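Local coordinates for protein Agap007691-pb (Anopheles gambiae, PDB 5C98) that belongs to the serpin family and may therefore inhibit serine proteases, although its own function has not been established, at residues A[113-116]-A[117-121]. Numbering follows the deposited sequence.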
loop_
_atom_site.group_PDB
_atom_site.type_symbol
_atom_site.label_atom_id
_atom_site.label_comp_id
_atom_site.label_asym_id
_atom_site.label_seq_id
_atom_site.Cartn_x
_atom_site.Cartn_y
_atom_site.Cartn_z
ATOM N N PHE A 113 16.381 11.658 -18.245
ATOM C CA PHE A 113 15.406 11.773 -17.172
ATOM C C PHE A 113 14.152 12.479 -17.671
ATOM O O PHE A 113 13.032 12.049 -17.381
ATOM C CB PHE A 113 16.008 12.546 -16.005
ATOM C CG PHE A 113 15.032 12.784 -14.884
ATOM C CD1 PHE A 113 14.808 11.827 -13.917
ATOM C CD2 PHE A 113 14.309 13.945 -14.821
ATOM C CE1 PHE A 113 13.888 12.023 -12.905
ATOM C CE2 PHE A 113 13.398 14.150 -13.792
ATOM C CZ PHE A 113 13.192 13.182 -12.839
ATOM N N GLU A 114 14.321 13.567 -18.410
ATOM C CA GLU A 114 13.164 14.277 -18.949
ATOM C C GLU A 114 12.354 13.379 -19.868
ATOM O O GLU A 114 11.122 13.335 -19.791
ATOM C CB GLU A 114 13.639 15.504 -19.719
ATOM C CG GLU A 114 14.197 16.623 -18.855
ATOM C CD GLU A 114 14.774 17.768 -19.688
ATOM O OE1 GLU A 114 15.205 17.529 -20.847
ATOM O OE2 GLU A 114 14.778 18.912 -19.183
ATOM N N ARG A 115 13.025 12.657 -20.768
ATOM C CA ARG A 115 12.301 11.780 -21.681
ATOM C C ARG A 115 11.483 10.759 -20.898
ATOM O O ARG A 115 10.295 10.550 -21.171
ATOM C CB ARG A 115 13.281 11.068 -22.625
ATOM C CG ARG A 115 12.575 10.139 -23.630
ATOM C CD ARG A 115 13.546 9.346 -24.516
ATOM N NE ARG A 115 14.405 8.437 -23.749
ATOM C CZ ARG A 115 14.087 7.191 -23.387
ATOM N NH1 ARG A 115 12.919 6.672 -23.733
ATOM N NH2 ARG A 115 14.951 6.447 -22.700
ATOM N N LEU A 116 12.104 10.123 -19.909
ATOM C CA LEU A 116 11.438 9.051 -19.191
ATOM C C LEU A 116 10.339 9.592 -18.278
ATOM O O LEU A 116 9.228 9.052 -18.248
ATOM C CB LEU A 116 12.462 8.240 -18.395
ATOM C CG LEU A 116 13.357 7.347 -19.227
ATOM C CD1 LEU A 116 14.460 6.808 -18.338
ATOM C CD2 LEU A 116 12.545 6.225 -19.839
ATOM N N PHE A 117 10.627 10.656 -17.533
ATOM C CA PHE A 117 9.705 11.100 -16.496
ATOM C C PHE A 117 8.667 12.081 -17.005
ATOM O O PHE A 117 7.606 12.200 -16.382
ATOM C CB PHE A 117 10.486 11.655 -15.300
ATOM C CG PHE A 117 11.028 10.588 -14.388
ATOM C CD1 PHE A 117 12.068 9.749 -14.784
ATOM C CD2 PHE A 117 10.486 10.393 -13.125
ATOM C CE1 PHE A 117 12.552 8.766 -13.945
ATOM C CE2 PHE A 117 10.979 9.395 -12.281
ATOM C CZ PHE A 117 12.001 8.579 -12.700
ATOM N N HIS A 118 8.932 12.780 -18.106
ATOM C CA HIS A 118 7.951 13.710 -18.659
ATOM C C HIS A 118 7.160 13.121 -19.799
ATOM O O HIS A 118 6.033 13.565 -20.045
ATOM C CB HIS A 118 8.613 14.995 -19.166
ATOM C CG HIS A 118 9.285 15.795 -18.100
ATOM N ND1 HIS A 118 10.200 16.785 -18.384
ATOM C CD2 HIS A 118 9.166 15.769 -16.753
ATOM C CE1 HIS A 118 10.629 17.321 -17.255
ATOM N NE2 HIS A 118 10.017 16.720 -16.251
ATOM N N ARG A 119 7.734 12.157 -20.528
ATOM C CA ARG A 119 7.156 11.702 -21.783
ATOM C C ARG A 119 7.021 10.190 -21.910
ATOM O O ARG A 119 6.611 9.724 -22.974
ATOM C CB ARG A 119 7.942 12.274 -22.992
ATOM C CG ARG A 119 8.228 13.793 -22.871
ATOM C CD ARG A 119 8.857 14.434 -24.133
ATOM N NE ARG A 119 10.124 13.815 -24.515
ATOM C CZ ARG A 119 11.330 14.228 -24.131
ATOM N NH1 ARG A 119 11.476 15.282 -23.341
ATOM N NH2 ARG A 119 12.407 13.581 -24.555
ATOM N N THR A 120 7.339 9.409 -20.869
ATOM C CA THR A 120 7.222 7.952 -20.930
ATOM C C THR A 120 6.387 7.413 -19.766
ATOM O O THR A 120 5.330 6.811 -19.975
ATOM C CB THR A 120 8.604 7.278 -20.917
ATOM O OG1 THR A 120 9.454 7.894 -21.894
ATOM C CG2 THR A 120 8.476 5.810 -21.222
ATOM N N PHE A 121 6.855 7.606 -18.537
ATOM C CA PHE A 121 6.179 7.030 -17.383
ATOM C C PHE A 121 4.944 7.840 -17.017
ATOM O O PHE A 121 4.873 9.049 -17.250
ATOM C CB PHE A 121 7.121 7.012 -16.176
ATOM C CG PHE A 121 8.255 6.043 -16.292
ATOM C CD1 PHE A 121 8.039 4.700 -16.632
ATOM C CD2 PHE A 121 9.540 6.469 -16.051
ATOM C CE1 PHE A 121 9.120 3.820 -16.725
ATOM C CE2 PHE A 121 10.590 5.602 -16.138
ATOM C CZ PHE A 121 10.384 4.287 -16.459
HETATM O O HOH W 1 14.436 16.270 -23.193
#
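F113 and F117, one helical turn apart, lay their rings together in an offset stack with planes 18° apart. The two ring centroids are 4.3 Å from each other. CE1 of F113 sits over the middle of the F117 ring, and CD2 of F121 lies over the rim of the opposite face; CB of F117 covers part of the F113 face. F113 reaches the stack because its CG stands anti to the backbone N (chi1 176°), whereas F117 holds CG beside the N. The H118 ring takes CA of E114 over one face in a CH-pi contact. The R119 chain doubles back beyond CG and spreads one face of its guanidinium over the backbone of R115, with R119 NH2 3.3 Å from R115 CB. At its edge, in plane, a water accepts from R119 NH1 and donates to E114 OE1, so it links the guanidinium to the carboxylate, which make no direct bond.

Along the backbone the bonding pattern changes toward T120 and F121. F117 N and H118 N bond to F113 O and E114 O in the ordinary i to i+4 way. R115 O then takes two donors from opposite faces of its carbonyl plane. One is R119 N at 3.1 Å from R115 O; the other, T120 OG1, is 2.9 Å from R115 O. L116 O receives F121 N at 2.8 Å in an almost straight bond (176°), an i to i+5 link, and T120 N only weakly. Together these bonds hold T120 and F121 against R115 and L116.

R115 NH2 forms a salt bridge with E112. Helix 111-119 connects the parallel strands 95-104 and 124-128 of the serpin fold: F113 packs on V103, F117 on V101 and V125, while L116, T120 and F121 meet I79 of helix 75-89.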